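PDB 4QDG: putative adhesin from Bacteroides thetaiotaomicron, which probably serves as an outer-membrane lipoprotein in pilus-mediated adhesion, as a member of the FimB/Mfa2 family of fimbrial anchor proteins. Local coordinates for residues L41-D44 with N48-D51; T101-L106 with W128-L133. All blocks are in the same frame, centred on the assembly; numbering follows the deposited sequence.

How the interactions relate
Interaction 1 closes a short beta hairpin, strand 38-44 with strand 49-55, while interaction 2 ties the loop 101-106 to strand 127-137. Their centres lie about 8 Å apart and they pack directly: Tyr43 CE1 comes within 3.2 Å of Tyr103 N, and Leu41 CD1 within 3.4 Å of Leu106 CD2. Loop 101-106 thus lies against the Leu41, Tyr43 and Tyr49 side of the hairpin and then sends Tyr103 on to Glu130. Strand 75-82 pairs with both 38-44 and 127-137, so it links the strand of interaction 2 to the hairpin of interaction 1. Both lie away from the magnesium sites, one of which is made by Asp36, Cys37, Cys86 and His124.

Interaction 1. Residues L41-D44 with N48-D51; sequences LVYD and NYVD
Val42 binds both Val50 and Asp51 through its backbone, the signature of a classic beta bulge. Its N donates to Asp51 O at 2.8 Å, while its carbonyl O receives Val50 N at 2.8 Å and, more weakly, Asp51 N. The pairing consequently slips by one residue: Val42 is opposite Asp51 in a hydrogen-bonded pair, but Tyr43 is opposite Tyr49 in a non-hydrogen-bonded one.

The Asp44 side chain can be followed from CB to its carboxylate. Its CB lies 4.1 Å from Val50 CG2, and its CG is held between the backbone N and the carbonyl carbon (chi1 59°), which brings the carboxylate back to Asn48, just before the second strand. There OD1 accepts Asn48 N at 3.0 Å, a nearly straight bond (168° at the hydrogen) that arrives from above the carboxylate plane; OD2 rests against Asn48 CB at 3.4 Å. The carboxylate and the Asn48 amide stand almost perpendicular. Asp44 N answers with a bond to Asn48 O, and OD1 also takes a weak bond from Asn46 N, so side chain and backbone together clasp the turn.

Val42 CG1 packs on Val50 CB at 3.9 Å. The Tyr43 ring turns its edge to the backbone at Asn48 and Tyr49, CD1 lying 3.6 Å from Tyr49 N. Beyond the pair, Tyr49 OH bonds to Thr52 and Asp51 forms a salt bridge with Arg53. Strand 38-44 is flanked by 49-55 and 75-82, with Leu41 and Tyr43 hydrogen-bonded through their backbones to Val79 and His77.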
ATOM      1  N   LEU A  41     -17.424  -3.493   9.137  1.00 33.21           N
ATOM      2  CA  LEU A  41     -17.708  -3.364  10.570  1.00 33.55           C
ATOM      3  C   LEU A  41     -18.744  -2.289  10.821  1.00 36.39           C
ATOM      4  O   LEU A  41     -18.687  -1.224  10.200  1.00 36.01           O
ATOM      5  CB  LEU A  41     -16.428  -3.044  11.353  1.00 33.86           C
ATOM      6  CG  LEU A  41     -15.290  -4.037  11.192  1.00 38.68           C
ATOM      7  CD1 LEU A  41     -13.988  -3.350  11.365  1.00 38.22           C
ATOM      8  CD2 LEU A  41     -15.416  -5.176  12.155  1.00 38.29           C
ATOM      9  N   VAL A  42     -19.704  -2.582  11.715  1.00 31.74           N
ATOM     10  CA  VAL A  42     -20.814  -1.701  12.053  1.00 30.57           C
ATOM     11  C   VAL A  42     -20.632  -1.223  13.477  1.00 35.38           C
ATOM     12  O   VAL A  42     -20.503  -2.037  14.386  1.00 35.76           O
ATOM     13  CB  VAL A  42     -22.225  -2.377  11.856  1.00 33.96           C
ATOM     14  CG1 VAL A  42     -23.363  -1.366  12.061  1.00 33.52           C
ATOM     15  CG2 VAL A  42     -22.354  -3.056  10.491  1.00 32.60           C
ATOM     16  N   TYR A  43     -20.654   0.101  13.662  1.00 32.59           N
ATOM     17  CA  TYR A  43     -20.585   0.760  14.959  1.00 33.89           C
ATOM     18  C   TYR A  43     -21.787   1.693  15.109  1.00 38.76           C
ATOM     19  O   TYR A  43     -22.269   2.237  14.117  1.00 38.44           O
ATOM     20  CB  TYR A  43     -19.262   1.555  15.114  1.00 34.35           C
ATOM     21  CG  TYR A  43     -18.024   0.685  15.050  1.00 36.50           C
ATOM     22  CD1 TYR A  43     -17.622  -0.072  16.147  1.00 38.30           C
ATOM     23  CD2 TYR A  43     -17.267   0.600  13.888  1.00 36.51           C
ATOM     24  CE1 TYR A  43     -16.508  -0.907  16.080  1.00 39.17           C
ATOM     25  CE2 TYR A  43     -16.137  -0.219  13.816  1.00 37.89           C
ATOM     26  CZ  TYR A  43     -15.753  -0.962  14.920  1.00 48.37           C
ATOM     27  OH  TYR A  43     -14.619  -1.741  14.844  1.00 51.56           O
ATOM     28  N   ASP A  44     -22.239   1.924  16.338  1.00 35.73           N
ATOM     29  CA  ASP A  44     -23.328   2.873  16.550  1.00 35.77           C
ATOM     30  C   ASP A  44     -22.752   4.316  16.586  1.00 43.18           C
ATOM     31  O   ASP A  44     -21.541   4.510  16.417  1.00 42.21           O
ATOM     32  CB  ASP A  44     -24.140   2.543  17.815  1.00 37.42           C
ATOM     33  CG  ASP A  44     -23.384   2.513  19.130  1.00 45.51           C
ATOM     34  OD1 ASP A  44     -22.476   3.375  19.329  1.00 43.08           O
ATOM     35  OD2 ASP A  44     -23.748   1.689  19.997  1.00 56.85           O
ATOM     36  N   ASN A  48     -19.767   2.165  19.529  1.00 40.24           N
ATOM     37  CA  ASN A  48     -19.769   0.804  20.081  1.00 40.45           C
ATOM     38  C   ASN A  48     -20.052  -0.223  19.014  1.00 44.20           C
ATOM     39  O   ASN A  48     -20.935  -0.020  18.175  1.00 44.05           O
ATOM     40  CB  ASN A  48     -20.765   0.652  21.235  1.00 42.66           C
ATOM     41  CG  ASN A  48     -20.555   1.653  22.346  1.00 67.96           C
ATOM     42  OD1 ASN A  48     -21.454   2.439  22.667  1.00 62.27           O
ATOM     43  ND2 ASN A  48     -19.342   1.690  22.917  1.00 64.99           N
ATOM     44  N   TYR A  49     -19.305  -1.341  19.054  1.00 41.96           N
ATOM     45  CA  TYR A  49     -19.429  -2.467  18.129  1.00 41.98           C
ATOM     46  C   TYR A  49     -20.881  -2.921  18.020  1.00 46.27           C
ATOM     47  O   TYR A  49     -21.574  -3.013  19.047  1.00 48.18           O
ATOM     48  CB  TYR A  49     -18.525  -3.644  18.559  1.00 43.37           C
ATOM     49  CG  TYR A  49     -18.638  -4.847  17.644  1.00 43.99           C
ATOM     50  CD1 TYR A  49     -17.905  -4.920  16.461  1.00 44.21           C
ATOM     51  CD2 TYR A  49     -19.533  -5.878  17.922  1.00 45.77           C
ATOM     52  CE1 TYR A  49     -18.032  -6.008  15.596  1.00 44.59           C
ATOM     53  CE2 TYR A  49     -19.683  -6.959  17.055  1.00 46.57           C
ATOM     54  CZ  TYR A  49     -18.918  -7.029  15.901  1.00 49.85           C
ATOM     55  OH  TYR A  49     -19.050  -8.103  15.057  1.00 47.43           O
ATOM     56  N   VAL A  50     -21.334  -3.222  16.779  1.00 40.13           N
ATOM     57  CA  VAL A  50     -22.702  -3.685  16.511  1.00 39.16           C
ATOM     58  C   VAL A  50     -22.628  -5.022  15.758  1.00 45.36           C
ATOM     59  O   VAL A  50     -23.265  -5.989  16.188  1.00 47.76           O
ATOM     60  CB  VAL A  50     -23.557  -2.613  15.739  1.00 40.97           C
ATOM     61  CG1 VAL A  50     -24.899  -3.171  15.266  1.00 39.86           C
ATOM     62  CG2 VAL A  50     -23.755  -1.337  16.559  1.00 40.65           C
ATOM     63  N   ASP A  51     -21.915  -5.058  14.604  1.00 40.53           N
ATOM     64  CA  ASP A  51     -21.818  -6.261  13.776  1.00 40.72           C
ATOM     65  C   ASP A  51     -20.645  -6.217  12.806  1.00 42.78           C
ATOM     66  O   ASP A  51     -20.010  -5.179  12.613  1.00 40.29           O
ATOM     67  CB  ASP A  51     -23.125  -6.488  12.979  1.00 44.42           C
ATOM     68  CG  ASP A  51     -23.449  -7.949  12.620  1.00 58.61           C
ATOM     69  OD1 ASP A  51     -22.724  -8.868  13.095  1.00 59.13           O
ATOM     70  OD2 ASP A  51     -24.420  -8.171  11.871  1.00 65.34           O
TER

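Interaction 2. Residues T101-L106 with W128-L133; sequences TGYTDL and WGELTL
Tyr103 and Glu130 meet through their polar ends, with the two side chains running at about a right angle. Tyr103 OH donates to Glu130 OE1 over a very short 2.5 Å, while OE2 of Glu130 is 3.4 Å from the same OH at a poor angle, so one carboxylate oxygen does the work. OE1 lies at the edge of the phenol, near the ring plane, and 3.3 Å from Tyr103 CE1. Ring and carboxylate planes are 40° apart, so the two groups are neither coplanar nor perpendicular.

The torsions explain the reach. CG of Tyr103 is anti to the backbone N (chi1 170°), which carries the ring from the loop toward the strand; the Glu130 chain is extended beyond CG (chi2 175°), and together the two side chains bridge the 10.6 Å between the CA atoms of Tyr103 and Glu130. OE1 has a second hydrogen-bond partner in His77 NE2, whose ring also meets that of Tyr103 edge-to-face, so His77 and Tyr103 hold the same oxygen.

Within the loop, Asp105 N bonds to Gly102 O. This surface contact bridges the loop between strands 91-94 and 107-110 to strand 127-137, which runs between strands 75-82 and 140-159.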
ATOM      1  N   THR A 101     -14.051  -3.244  22.132  1.00 52.00           N
ATOM      2  CA  THR A 101     -14.173  -3.700  20.746  1.00 48.65           C
ATOM      3  C   THR A 101     -14.764  -2.581  19.882  1.00 46.01           C
ATOM      4  O   THR A 101     -15.116  -2.811  18.723  1.00 43.82           O
ATOM      5  CB  THR A 101     -14.978  -5.008  20.665  1.00 55.04           C
ATOM      6  OG1 THR A 101     -16.259  -4.855  21.313  1.00 57.62           O
ATOM      7  CG2 THR A 101     -14.196  -6.194  21.234  1.00 51.07           C
ATOM      8  N   GLY A 102     -14.801  -1.376  20.446  1.00 40.59           N
ATOM      9  CA  GLY A 102     -15.355  -0.195  19.796  1.00 39.18           C
ATOM     10  C   GLY A 102     -14.521   0.336  18.647  1.00 40.90           C
ATOM     11  O   GLY A 102     -13.368  -0.085  18.437  1.00 38.76           O
ATOM     12  N   TYR A 103     -15.110   1.285  17.899  1.00 36.96           N
ATOM     13  CA  TYR A 103     -14.497   1.949  16.739  1.00 35.60           C
ATOM     14  C   TYR A 103     -13.031   2.338  16.984  1.00 36.49           C
ATOM     15  O   TYR A 103     -12.174   1.976  16.179  1.00 34.93           O
ATOM     16  CB  TYR A 103     -15.323   3.189  16.346  1.00 36.09           C
ATOM     17  CG  TYR A 103     -14.681   4.105  15.317  1.00 35.67           C
ATOM     18  CD1 TYR A 103     -14.229   3.609  14.095  1.00 36.99           C
ATOM     19  CD2 TYR A 103     -14.644   5.482  15.513  1.00 35.57           C
ATOM     20  CE1 TYR A 103     -13.654   4.449  13.144  1.00 36.46           C
ATOM     21  CE2 TYR A 103     -14.102   6.336  14.558  1.00 35.14           C
ATOM     22  CZ  TYR A 103     -13.604   5.818  13.377  1.00 40.74           C
ATOM     23  OH  TYR A 103     -13.056   6.675  12.461  1.00 35.74           O
ATOM     24  N   THR A 104     -12.749   2.995  18.115  1.00 33.79           N
ATOM     25  CA  THR A 104     -11.421   3.533  18.432  1.00 34.02           C
ATOM     26  C   THR A 104     -10.453   2.470  19.026  1.00 40.60           C
ATOM     27  O   THR A 104      -9.274   2.774  19.237  1.00 41.07           O
ATOM     28  CB  THR A 104     -11.549   4.768  19.343  1.00 35.42           C
ATOM     29  OG1 THR A 104     -12.113   4.401  20.592  1.00 39.58           O
ATOM     30  CG2 THR A 104     -12.378   5.886  18.711  1.00 32.96           C
ATOM     31  N   ASP A 105     -10.914   1.226  19.213  1.00 38.10           N
ATOM     32  CA  ASP A 105     -10.089   0.151  19.774  1.00 39.56           C
ATOM     33  C   ASP A 105      -9.484  -0.751  18.687  1.00 46.36           C
ATOM     34  O   ASP A 105      -8.641  -1.605  18.980  1.00 48.79           O
ATOM     35  CB  ASP A 105     -10.911  -0.681  20.782  1.00 42.04           C
ATOM     36  CG  ASP A 105     -11.433   0.147  21.950  1.00 50.67           C
ATOM     37  OD1 ASP A 105     -10.636   0.912  22.540  1.00 53.69           O
ATOM     38  OD2 ASP A 105     -12.645   0.077  22.231  1.00 57.76           O
ATOM     39  N   LEU A 106      -9.875  -0.563  17.448  1.00 41.55           N
ATOM     40  CA  LEU A 106      -9.323  -1.395  16.412  1.00 41.07           C
ATOM     41  C   LEU A 106      -7.937  -0.927  15.935  1.00 43.35           C
ATOM     42  O   LEU A 106      -7.637   0.270  15.814  1.00 42.88           O
ATOM     43  CB  LEU A 106     -10.292  -1.505  15.232  1.00 40.78           C
ATOM     44  CG  LEU A 106     -10.050  -2.620  14.217  1.00 46.08           C
ATOM     45  CD1 LEU A 106      -9.750  -3.987  14.897  1.00 47.27           C
ATOM     46  CD2 LEU A 106     -11.221  -2.727  13.298  1.00 48.66           C
ATOM     47  N   TRP A 128      -8.699   0.223   2.857  1.00 29.30           N
ATOM     48  CA  TRP A 128      -9.424   0.795   3.984  1.00 29.82           C
ATOM     49  C   TRP A 128     -10.264   1.977   3.553  1.00 32.31           C
ATOM     50  O   TRP A 128      -9.842   2.771   2.728  1.00 31.68           O
ATOM     51  CB  TRP A 128      -8.440   1.234   5.096  1.00 28.70           C
ATOM     52  CG  TRP A 128      -9.093   1.898   6.266  1.00 29.61           C
ATOM     53  CD1 TRP A 128      -9.625   1.285   7.364  1.00 33.16           C
ATOM     54  CD2 TRP A 128      -9.354   3.297   6.421  1.00 28.97           C
ATOM     55  NE1 TRP A 128     -10.174   2.220   8.207  1.00 32.09           N
ATOM     56  CE2 TRP A 128     -10.015   3.465   7.656  1.00 33.28           C
ATOM     57  CE3 TRP A 128      -9.058   4.434   5.652  1.00 29.30           C
ATOM     58  CZ2 TRP A 128     -10.377   4.721   8.140  1.00 33.14           C
ATOM     59  CZ3 TRP A 128      -9.427   5.680   6.133  1.00 30.68           C
ATOM     60  CH2 TRP A 128     -10.075   5.816   7.361  1.00 31.77           C
ATOM     61  N   GLY A 129     -11.412   2.112   4.201  1.00 28.70           N
ATOM     62  CA  GLY A 129     -12.331   3.228   4.060  1.00 27.65           C
ATOM     63  C   GLY A 129     -13.336   3.218   5.195  1.00 32.00           C
ATOM     64  O   GLY A 129     -13.542   2.188   5.841  1.00 28.79           O
ATOM     65  N   GLU A 130     -13.996   4.354   5.422  1.00 31.71           N
ATOM     66  CA  GLU A 130     -15.046   4.462   6.454  1.00 31.40           C
ATOM     67  C   GLU A 130     -16.144   5.454   6.016  1.00 33.98           C
ATOM     68  O   GLU A 130     -15.915   6.294   5.140  1.00 31.21           O
ATOM     69  CB  GLU A 130     -14.464   4.851   7.823  1.00 32.50           C
ATOM     70  CG  GLU A 130     -13.726   6.180   7.833  1.00 37.24           C
ATOM     71  CD  GLU A 130     -13.228   6.655   9.182  1.00 46.82           C
ATOM     72  OE1 GLU A 130     -13.218   5.842  10.132  1.00 40.98           O
ATOM     73  OE2 GLU A 130     -12.861   7.848   9.293  1.00 38.51           O
ATOM     74  N   LEU A 131     -17.329   5.353   6.645  1.00 30.79           N
ATOM     75  CA  LEU A 131     -18.469   6.183   6.336  1.00 30.58           C
ATOM     76  C   LEU A 131     -19.454   6.248   7.510  1.00 33.61           C
ATOM     77  O   LEU A 131     -19.711   5.231   8.148  1.00 33.06           O
ATOM     78  CB  LEU A 131     -19.176   5.598   5.079  1.00 30.00           C
ATOM     79  CG  LEU A 131     -20.384   6.373   4.530  1.00 35.02           C
ATOM     80  CD1 LEU A 131     -19.942   7.556   3.705  1.00 34.13           C
ATOM     81  CD2 LEU A 131     -21.296   5.455   3.716  1.00 37.28           C
ATOM     82  N   THR A 132     -19.985   7.454   7.784  1.00 29.20           N
ATOM     83  CA  THR A 132     -21.050   7.668   8.770  1.00 29.45           C
ATOM     84  C   THR A 132     -22.330   7.838   7.962  1.00 30.15           C
ATOM     85  O   THR A 132     -22.350   8.616   6.995  1.00 28.36           O
ATOM     86  CB  THR A 132     -20.774   8.838   9.728  1.00 32.87           C
ATOM     87  OG1 THR A 132     -19.540   8.616  10.380  1.00 36.98           O
ATOM     88  CG2 THR A 132     -21.824   8.968  10.793  1.00 25.55           C
ATOM     89  N   LEU A 133     -23.369   7.061   8.298  1.00 26.17           N
ATOM     90  CA  LEU A 133     -24.601   7.122   7.517  1.00 27.17           C
ATOM     91  C   LEU A 133     -25.803   6.755   8.375  1.00 31.44           C
ATOM     92  O   LEU A 133     -25.763   5.778   9.138  1.00 30.84           O
ATOM     93  CB  LEU A 133     -24.470   6.194   6.262  1.00 26.88           C
ATOM     94  CG  LEU A 133     -25.698   5.926   5.374  1.00 31.91           C
ATOM     95  CD1 LEU A 133     -26.147   7.198   4.601  1.00 31.34           C
ATOM     96  CD2 LEU A 133     -25.390   4.819   4.379  1.00 32.26           C
TER